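Side-chain contacts in PrgX (Enterococcus faecalis, PDB 2AWI), which acts as the receptor for the peptide sex pheromone cCF10 and regulates conjugation in Enterococcus faecalis, probably as a DNA-binding repressor: residues Asp152-Ile155 against Val156-Leu160; Leu104-Leu107 against Gln108-Ser111; Asn131-Ile134 against Thr135-Lys139. The protein carries 1 engineered substitution. All coordinates share one frame; numbering follows the deposited sequence.

Contact 1 of 3, residues Asp152-Ile155 against Val156-Leu160. Engineered in segment 152-155: C153 (natural residue Tyr).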
ATOM      1  N   ASP A 152     -30.124  25.810  17.403  1.00 28.33           N
ATOM      2  CA  ASP A 152     -30.435  26.252  16.045  1.00 31.13           C
ATOM      3  C   ASP A 152     -29.659  25.382  15.058  1.00 32.66           C
ATOM      4  O   ASP A 152     -30.185  24.973  14.021  1.00 35.76           O
ATOM      5  CB  ASP A 152     -30.066  27.725  15.844  1.00 31.09           C
ATOM      6  CG  ASP A 152     -30.994  28.661  16.588  1.00 31.20           C
ATOM      7  OD1 ASP A 152     -32.222  28.561  16.379  1.00 32.69           O
ATOM      8  OD2 ASP A 152     -30.499  29.496  17.377  1.00 24.65           O
ATOM      9  N   CYS A 153     -28.403  25.096  15.379  1.00 32.72           N
ATOM     10  CA  CYS A 153     -27.599  24.248  14.514  1.00 31.52           C
ATOM     11  C   CYS A 153     -28.074  22.797  14.594  1.00 30.41           C
ATOM     12  O   CYS A 153     -27.865  22.019  13.671  1.00 30.33           O
ATOM     13  CB  CYS A 153     -26.119  24.367  14.880  1.00 34.86           C
ATOM     14  SG  CYS A 153     -25.394  25.935  14.310  1.00 35.95           S
ATOM     15  N   GLU A 154     -28.734  22.436  15.689  1.00 36.82           N
ATOM     16  CA  GLU A 154     -29.253  21.079  15.824  1.00 37.59           C
ATOM     17  C   GLU A 154     -30.465  21.001  14.896  1.00 36.74           C
ATOM     18  O   GLU A 154     -30.624  20.046  14.137  1.00 39.56           O
ATOM     19  CB  GLU A 154     -29.672  20.797  17.271  1.00 34.82           C
ATOM     20  CG  GLU A 154     -30.042  19.344  17.538  1.00 40.81           C
ATOM     21  CD  GLU A 154     -30.503  19.107  18.970  1.00 43.94           C
ATOM     22  OE1 GLU A 154     -29.769  19.493  19.914  1.00 43.39           O
ATOM     23  OE2 GLU A 154     -31.601  18.530  19.154  1.00 53.82           O
ATOM     24  N   ILE A 155     -31.313  22.024  14.965  1.00 30.82           N
ATOM     25  CA  ILE A 155     -32.504  22.101  14.120  1.00 29.04           C
ATOM     26  C   ILE A 155     -32.111  22.020  12.642  1.00 29.70           C
ATOM     27  O   ILE A 155     -32.685  21.250  11.876  1.00 28.52           O
ATOM     28  CB  ILE A 155     -33.275  23.423  14.383  1.00 31.48           C
ATOM     29  CG1 ILE A 155     -34.088  23.287  15.676  1.00 27.33           C
ATOM     30  CG2 ILE A 155     -34.155  23.770  13.192  1.00 32.39           C
ATOM     31  CD1 ILE A 155     -34.789  24.559  16.118  1.00 27.57           C
ATOM     32  N   VAL A 156     -31.121  22.811  12.248  1.00 32.13           N
ATOM     33  CA  VAL A 156     -30.671  22.802  10.862  1.00 33.24           C
ATOM     34  C   VAL A 156     -30.263  21.406  10.408  1.00 32.88           C
ATOM     35  O   VAL A 156     -30.541  21.001   9.281  1.00 31.82           O
ATOM     36  CB  VAL A 156     -29.491  23.763  10.661  1.00 30.76           C
ATOM     37  CG1 VAL A 156     -28.521  23.197   9.641  1.00 34.80           C
ATOM     38  CG2 VAL A 156     -30.017  25.106  10.181  1.00 30.65           C
ATOM     39  N   SER A 157     -29.587  20.682  11.292  1.00 31.64           N
ATOM     40  CA  SER A 157     -29.136  19.330  10.999  1.00 31.89           C
ATOM     41  C   SER A 157     -30.337  18.407  10.819  1.00 31.09           C
ATOM     42  O   SER A 157     -30.360  17.564   9.922  1.00 32.43           O
ATOM     43  CB  SER A 157     -28.260  18.826  12.145  1.00 27.99           C
ATOM     44  OG  SER A 157     -27.831  17.496  11.906  1.00 29.95           O
ATOM     45  N   ASN A 158     -31.331  18.572  11.686  1.00 34.16           N
ATOM     46  CA  ASN A 158     -32.548  17.770  11.632  1.00 36.76           C
ATOM     47  C   ASN A 158     -33.296  18.036  10.319  1.00 39.20           C
ATOM     48  O   ASN A 158     -33.910  17.129   9.755  1.00 38.98           O
ATOM     49  CB  ASN A 158     -33.456  18.111  12.820  1.00 36.68           C
ATOM     50  CG  ASN A 158     -32.853  17.714  14.164  1.00 38.22           C
ATOM     51  OD1 ASN A 158     -33.256  18.226  15.210  1.00 43.95           O
ATOM     52  ND2 ASN A 158     -31.903  16.790  14.142  1.00 33.15           N
ATOM     53  N   LEU A 159     -33.239  19.278   9.840  1.00 38.67           N
ATOM     54  CA  LEU A 159     -33.908  19.661   8.598  1.00 41.17           C
ATOM     55  C   LEU A 159     -33.250  19.036   7.373  1.00 42.07           C
ATOM     56  O   LEU A 159     -33.939  18.626   6.437  1.00 42.27           O
ATOM     57  CB  LEU A 159     -33.920  21.186   8.443  1.00 44.63           C
ATOM     58  CG  LEU A 159     -34.766  21.972   9.447  1.00 42.44           C
ATOM     59  CD1 LEU A 159     -34.482  23.454   9.298  1.00 40.24           C
ATOM     60  CD2 LEU A 159     -36.246  21.670   9.221  1.00 38.44           C
ATOM     61  N   LEU A 160     -31.920  18.975   7.370  1.00 43.02           N
ATOM     62  CA  LEU A 160     -31.200  18.386   6.246  1.00 42.18           C
ATOM     63  C   LEU A 160     -31.577  16.918   6.118  1.00 43.64           C
ATOM     64  O   LEU A 160     -31.287  16.279   5.110  1.00 45.13           O
ATOM     65  CB  LEU A 160     -29.686  18.495   6.453  1.00 29.93           C
ATOM     66  CG  LEU A 160     -28.999  19.842   6.195  1.00 29.85           C
ATOM     67  CD1 LEU A 160     -27.526  19.770   6.585  1.00 22.89           C
ATOM     68  CD2 LEU A 160     -29.125  20.202   4.724  1.00 20.78           C
TER

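Contact 2 of 3, residues Leu104-Leu107 against Gln108-Ser111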
ATOM      1  N   LEU A 104     -43.833  24.438  18.204  1.00 34.35           N
ATOM      2  CA  LEU A 104     -43.285  25.790  18.168  1.00 33.55           C
ATOM      3  C   LEU A 104     -43.153  26.408  19.555  1.00 32.98           C
ATOM      4  O   LEU A 104     -42.755  27.565  19.691  1.00 31.02           O
ATOM      5  CB  LEU A 104     -44.151  26.693  17.286  1.00 36.39           C
ATOM      6  CG  LEU A 104     -44.286  26.326  15.806  1.00 35.48           C
ATOM      7  CD1 LEU A 104     -45.174  27.349  15.094  1.00 28.47           C
ATOM      8  CD2 LEU A 104     -42.916  26.285  15.167  1.00 27.96           C
ATOM      9  N   THR A 105     -43.495  25.631  20.577  1.00 34.21           N
ATOM     10  CA  THR A 105     -43.411  26.076  21.966  1.00 35.59           C
ATOM     11  C   THR A 105     -42.008  26.609  22.242  1.00 35.01           C
ATOM     12  O   THR A 105     -41.829  27.620  22.926  1.00 34.88           O
ATOM     13  CB  THR A 105     -43.690  24.908  22.936  1.00 53.95           C
ATOM     14  OG1 THR A 105     -44.978  24.349  22.650  1.00 57.56           O
ATOM     15  CG2 THR A 105     -43.657  25.390  24.383  1.00 57.23           C
ATOM     16  N   SER A 106     -41.013  25.910  21.703  1.00 34.77           N
ATOM     17  CA  SER A 106     -39.619  26.289  21.872  1.00 32.02           C
ATOM     18  C   SER A 106     -38.786  25.603  20.802  1.00 31.79           C
ATOM     19  O   SER A 106     -39.243  24.657  20.154  1.00 33.57           O
ATOM     20  CB  SER A 106     -39.114  25.866  23.257  1.00 40.00           C
ATOM     21  OG  SER A 106     -39.000  24.455  23.361  1.00 44.24           O
ATOM     22  N   LEU A 107     -37.560  26.086  20.624  1.00 29.32           N
ATOM     23  CA  LEU A 107     -36.657  25.517  19.644  1.00 26.08           C
ATOM     24  C   LEU A 107     -36.420  24.043  19.954  1.00 26.40           C
ATOM     25  O   LEU A 107     -36.237  23.237  19.047  1.00 24.34           O
ATOM     26  CB  LEU A 107     -35.338  26.284  19.641  1.00 24.93           C
ATOM     27  CG  LEU A 107     -35.470  27.748  19.214  1.00 31.66           C
ATOM     28  CD1 LEU A 107     -34.134  28.449  19.373  1.00 30.98           C
ATOM     29  CD2 LEU A 107     -35.957  27.827  17.770  1.00 28.34           C
ATOM     30  N   GLN A 108     -36.429  23.684  21.233  1.00 35.50           N
ATOM     31  CA  GLN A 108     -36.225  22.290  21.613  1.00 35.63           C
ATOM     32  C   GLN A 108     -37.368  21.450  21.057  1.00 36.41           C
ATOM     33  O   GLN A 108     -37.141  20.493  20.324  1.00 37.58           O
ATOM     34  CB  GLN A 108     -36.150  22.154  23.136  1.00 30.83           C
ATOM     35  CG  GLN A 108     -34.872  22.722  23.730  1.00 33.14           C
ATOM     36  CD  GLN A 108     -33.648  21.886  23.383  1.00 42.67           C
ATOM     37  OE1 GLN A 108     -32.519  22.379  23.393  1.00 46.21           O
ATOM     38  NE2 GLN A 108     -33.868  20.608  23.086  1.00 45.38           N
ATOM     39  N   TYR A 109     -38.602  21.816  21.395  1.00 42.23           N
ATOM     40  CA  TYR A 109     -39.764  21.083  20.897  1.00 40.98           C
ATOM     41  C   TYR A 109     -39.785  21.024  19.375  1.00 38.67           C
ATOM     42  O   TYR A 109     -40.226  20.032  18.793  1.00 37.20           O
ATOM     43  CB  TYR A 109     -41.064  21.709  21.413  1.00 44.15           C
ATOM     44  CG  TYR A 109     -41.451  21.212  22.788  1.00 45.16           C
ATOM     45  CD1 TYR A 109     -41.827  19.884  22.986  1.00 47.92           C
ATOM     46  CD2 TYR A 109     -41.395  22.054  23.898  1.00 39.06           C
ATOM     47  CE1 TYR A 109     -42.134  19.403  24.258  1.00 53.30           C
ATOM     48  CE2 TYR A 109     -41.699  21.583  25.175  1.00 46.18           C
ATOM     49  CZ  TYR A 109     -42.064  20.257  25.347  1.00 49.32           C
ATOM     50  OH  TYR A 109     -42.340  19.784  26.608  1.00 52.77           O
ATOM     51  N   PHE A 110     -39.312  22.075  18.716  1.00 32.33           N
ATOM     52  CA  PHE A 110     -39.297  22.025  17.264  1.00 31.56           C
ATOM     53  C   PHE A 110     -38.342  20.917  16.856  1.00 31.78           C
ATOM     54  O   PHE A 110     -38.657  20.100  15.993  1.00 32.68           O
ATOM     55  CB  PHE A 110     -38.835  23.348  16.653  1.00 33.74           C
ATOM     56  CG  PHE A 110     -39.011  23.405  15.163  1.00 35.63           C
ATOM     57  CD1 PHE A 110     -40.273  23.236  14.601  1.00 32.31           C
ATOM     58  CD2 PHE A 110     -37.919  23.597  14.323  1.00 31.37           C
ATOM     59  CE1 PHE A 110     -40.446  23.254  13.220  1.00 30.68           C
ATOM     60  CE2 PHE A 110     -38.081  23.617  12.938  1.00 36.33           C
ATOM     61  CZ  PHE A 110     -39.347  23.445  12.386  1.00 32.15           C
ATOM     62  N   SER A 111     -37.176  20.894  17.494  1.00 31.38           N
ATOM     63  CA  SER A 111     -36.165  19.883  17.212  1.00 32.33           C
ATOM     64  C   SER A 111     -36.735  18.481  17.439  1.00 34.03           C
ATOM     65  O   SER A 111     -36.485  17.568  16.657  1.00 35.19           O
ATOM     66  CB  SER A 111     -34.936  20.104  18.101  1.00 29.33           C
ATOM     67  OG  SER A 111     -33.872  19.252  17.712  1.00 30.12           O
TER

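Contact 3 of 3, residues Asn131-Ile134 against Thr135-Lys139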
ATOM      1  N   ASN A 131     -45.712  18.954   5.285  1.00 54.59           N
ATOM      2  CA  ASN A 131     -45.610  19.781   4.088  1.00 54.85           C
ATOM      3  C   ASN A 131     -46.542  20.986   4.127  1.00 54.60           C
ATOM      4  O   ASN A 131     -46.246  22.030   3.542  1.00 53.27           O
ATOM      5  CB  ASN A 131     -45.916  18.953   2.837  1.00114.38           C
ATOM      6  CG  ASN A 131     -44.748  18.090   2.408  1.00114.38           C
ATOM      7  OD1 ASN A 131     -44.787  17.460   1.349  1.00114.38           O
ATOM      8  ND2 ASN A 131     -43.700  18.054   3.226  1.00114.38           N
ATOM      9  N   LYS A 132     -47.666  20.842   4.818  1.00 60.03           N
ATOM     10  CA  LYS A 132     -48.632  21.927   4.918  1.00 60.62           C
ATOM     11  C   LYS A 132     -48.211  23.060   5.855  1.00 58.66           C
ATOM     12  O   LYS A 132     -48.736  24.169   5.756  1.00 60.44           O
ATOM     13  CB  LYS A 132     -49.995  21.386   5.371  1.00 87.56           C
ATOM     14  CG  LYS A 132     -50.965  20.986   4.249  1.00 91.88           C
ATOM     15  CD  LYS A 132     -50.501  19.773   3.442  1.00 91.88           C
ATOM     16  CE  LYS A 132     -49.581  20.167   2.293  1.00 91.88           C
ATOM     17  NZ  LYS A 132     -50.280  21.010   1.279  1.00 91.88           N
ATOM     18  N   THR A 133     -47.263  22.801   6.752  1.00 39.02           N
ATOM     19  CA  THR A 133     -46.854  23.839   7.693  1.00 36.48           C
ATOM     20  C   THR A 133     -45.358  24.128   7.798  1.00 34.31           C
ATOM     21  O   THR A 133     -44.966  25.148   8.372  1.00 31.03           O
ATOM     22  CB  THR A 133     -47.349  23.511   9.121  1.00 62.01           C
ATOM     23  OG1 THR A 133     -46.619  22.389   9.632  1.00 66.18           O
ATOM     24  CG2 THR A 133     -48.838  23.174   9.110  1.00 63.87           C
ATOM     25  N   ILE A 134     -44.521  23.261   7.236  1.00 35.89           N
ATOM     26  CA  ILE A 134     -43.084  23.448   7.375  1.00 35.61           C
ATOM     27  C   ILE A 134     -42.547  24.810   6.947  1.00 37.86           C
ATOM     28  O   ILE A 134     -41.882  25.485   7.734  1.00 40.27           O
ATOM     29  CB  ILE A 134     -42.290  22.324   6.656  1.00 50.03           C
ATOM     30  CG1 ILE A 134     -40.813  22.400   7.064  1.00 46.50           C
ATOM     31  CG2 ILE A 134     -42.429  22.450   5.149  1.00 48.48           C
ATOM     32  CD1 ILE A 134     -40.567  22.275   8.567  1.00 41.09           C
ATOM     33  N   THR A 135     -42.831  25.219   5.716  1.00 40.59           N
ATOM     34  CA  THR A 135     -42.351  26.506   5.226  1.00 41.04           C
ATOM     35  C   THR A 135     -42.772  27.640   6.152  1.00 40.28           C
ATOM     36  O   THR A 135     -41.998  28.555   6.423  1.00 43.11           O
ATOM     37  CB  THR A 135     -42.874  26.787   3.803  1.00 44.30           C
ATOM     38  OG1 THR A 135     -42.269  25.867   2.885  1.00 44.17           O
ATOM     39  CG2 THR A 135     -42.548  28.210   3.383  1.00 44.25           C
ATOM     40  N   SER A 136     -44.000  27.559   6.641  1.00 43.15           N
ATOM     41  CA  SER A 136     -44.553  28.561   7.543  1.00 41.60           C
ATOM     42  C   SER A 136     -43.894  28.533   8.929  1.00 40.73           C
ATOM     43  O   SER A 136     -43.758  29.571   9.584  1.00 40.22           O
ATOM     44  CB  SER A 136     -46.059  28.342   7.686  1.00 42.87           C
ATOM     45  OG  SER A 136     -46.577  29.086   8.774  1.00 44.49           O
ATOM     46  N   ASP A 137     -43.499  27.345   9.376  1.00 33.85           N
ATOM     47  CA  ASP A 137     -42.846  27.198  10.672  1.00 33.09           C
ATOM     48  C   ASP A 137     -41.453  27.815  10.619  1.00 33.40           C
ATOM     49  O   ASP A 137     -41.078  28.596  11.487  1.00 33.04           O
ATOM     50  CB  ASP A 137     -42.730  25.717  11.048  1.00 33.13           C
ATOM     51  CG  ASP A 137     -44.072  25.086  11.385  1.00 37.59           C
ATOM     52  OD1 ASP A 137     -44.111  23.851  11.566  1.00 39.23           O
ATOM     53  OD2 ASP A 137     -45.084  25.820  11.477  1.00 49.49           O
ATOM     54  N   LEU A 138     -40.692  27.471   9.588  1.00 27.34           N
ATOM     55  CA  LEU A 138     -39.334  27.988   9.463  1.00 29.20           C
ATOM     56  C   LEU A 138     -39.287  29.512   9.439  1.00 31.41           C
ATOM     57  O   LEU A 138     -38.423  30.118  10.079  1.00 30.51           O
ATOM     58  CB  LEU A 138     -38.653  27.401   8.223  1.00 39.00           C
ATOM     59  CG  LEU A 138     -38.550  25.865   8.205  1.00 38.21           C
ATOM     60  CD1 LEU A 138     -37.661  25.429   7.050  1.00 33.29           C
ATOM     61  CD2 LEU A 138     -37.979  25.349   9.523  1.00 31.64           C
ATOM     62  N   LYS A 139     -40.221  30.128   8.717  1.00 35.84           N
ATOM     63  CA  LYS A 139     -40.290  31.585   8.639  1.00 38.41           C
ATOM     64  C   LYS A 139     -40.612  32.141  10.020  1.00 37.47           C
ATOM     65  O   LYS A 139     -39.998  33.104  10.476  1.00 37.03           O
ATOM     66  CB  LYS A 139     -41.366  32.023   7.642  1.00 67.36           C
ATOM     67  CG  LYS A 139     -40.978  31.854   6.183  1.00 69.69           C
ATOM     68  CD  LYS A 139     -42.106  32.296   5.265  1.00 69.58           C
ATOM     69  CE  LYS A 139     -41.664  32.332   3.806  1.00 76.88           C
ATOM     70  NZ  LYS A 139     -41.157  31.020   3.315  1.00 77.02           N
TER
HETATM   71  O   HOH W   1     -45.138  24.637   3.863  1.00 55.77           O
HETATM   72  O   HOH W   2     -43.996  21.701   9.780  1.00 59.04           O

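Contact 1 of 3, residues Asp152-Ile155 against Val156-Leu160
I155 overlaps L159 one turn further along the helix, the two side chains lying side by side and pointing the same way. The touching branches are CG2 of I155 and CD1 of L159, 3.9 Å apart. In I155 it is CG2 that stands anti to the backbone N, which brings this methyl beside the carbonyl carbon and turns it toward the next turn. L159 also settles against the backbone: its CG is 3.3 Å from I155 O, the same oxygen that accepts L159 N at 2.9 Å.

On another side of the helix E154 and N158 form the polar pair. E154 has CG anti to the backbone N (chi1 -172°) and runs on extended, while N158 folds back so that its CG lies 3.2 Å from E154 O. That oxygen takes the backbone N158 N at 2.9 Å, and the amide makes no hydrogen bond to it. Carboxylate and amide planes stand 72° apart, with E154 CG 4.1 Å from N158 OD1. E154 OE2, salt-bridged to K79, and N158 OD1 both lie within hydrogen-bonding distance of the S111 hydroxyl, whose single proton cannot serve both fully.

V156 N bonds to D152 O at 2.9 Å, continuing the helical pattern. The D152 carboxylate points elsewhere, to F149 N, R145 and Y142. In this TPR-related C-terminal region the i to i+4 pair I155/L159 belongs to the face that helix 150-159 packs on helix 107-122, while V156 and L159 lean on helix 165-172 and the engineered C153 on helix 184-203.

Contact 2 of 3, residues Leu104-Leu107 against Gln108-Ser111
L104, in the loop ahead of helix 107-122, meets F110: its CD2 methyl comes within 4.1 Å of F110 CD1, approaching the ring obliquely as the two side chains run alongside each other. F110 reaches this place with CG anti to the backbone N (chi1 -171°). T105 then lies beside Y109, pointing the same way, and its CB is 3.8 Å from Y109 CD2. Its hydroxyl is turned back to K102 O, and its carbonyl oxygen accepts a hydrogen bond from Y17 OH of a second subunit.

S106 closes the start of the helix. Its OG occupies the crowded position between backbone N and carbonyl carbon, from where it accepts Y109 N in a weak bond of 3.3 Å that is nevertheless almost straight (178°). The same oxygen is 3.4 Å from Y109 CD2, so the ring flanks the cap. S106 O takes F110 N at 3.0 Å, the first regular turn.

L107 adds the next bond, S111 N to L107 O at 3.0 Å, while its side chain heads off to I151 and D152 on helix 150-159. L107 also packs on L15 of the second subunit.

This is a serine N-cap: the loop residue's hydroxyl covers a backbone N-H in the first turn, here where helix 107-122 begins within the all-helical, TPR-related C-terminal region.

Contact 3 of 3, residues Asn131-Ile134 against Thr135-Lys139
T133 and D137 sit one turn apart with their side chains at an oblique angle, and a water spans the gap between their polar ends. T133 OG1 and D137 OD1 are 3.5 Å apart, and the bridging water lies 2.7 Å from T133 OG1. It donates to D137 OD1 across 2.8 Å. The T133 hydroxyl stands between its backbone N and carbonyl carbon (chi1 70°), which lifts it toward the aspartate. Each polar end has a further partner: T133 OG1 bonds to T129 O, and D137 OD1 forms a salt bridge with R103. The carboxylate is therefore tied both to a charge and to its own helix through water, which would probably favour its ionised form.

I134 and L138 also slant across each other, on an apolar side. CD1 of I134 is the touching atom, 4.1 Å from L138 CD2. CG1 of the isoleucine is anti to the backbone N, and the bend at chi2 (58°) then sets CD1 beside L138. L138 approaches the backbone as well, its CG 3.4 Å from I134 O, which also accepts L138 N in a nearly straight bond (172°).

The turn that both pairs span is kinked where the N atoms of T135 and S136 miss their usual i-4 bonds. A second water takes over for T135: it accepts from T135 N at 3.0 Å and donates to N131 O at 2.9 Å, stitching the opened turn. Bonding resumes at D137 N, which gives to T133 O and, weakly, to I134 O; L138 N then takes up the regular pattern.

Around the kinked helix 128-142, D137 and L138 pack on F110 of helix 107-122, D137 also touches L104, and I134 and L138 meet L163 in a loop. T135 and S136 lie on the exposed side.

Overall arrangement
Along the chain contact 2 comes first, then contact 3, then contact 1, at the start of helix 107-122 and on helices 128-142 and 150-159. All lie in the TPR-related C-terminal region. The centres of contacts 1 and 2 are about 12 Å apart. Those of contacts 2 and 3 are separated by about 13 Å, and those of contacts 1 and 3 by about 14 Å. L138 joins all of them: its CD2 is 3.7 Å from F110 CZ and 4.0 Å from L159 CD1. The polar link between contacts 1 and 2 is S111 OG, probably hydrogen-bonded with N158 OD1 and E154 OE2. The cap, the kink and the regular turns of contact 1 thus belong to three successive helices packed together.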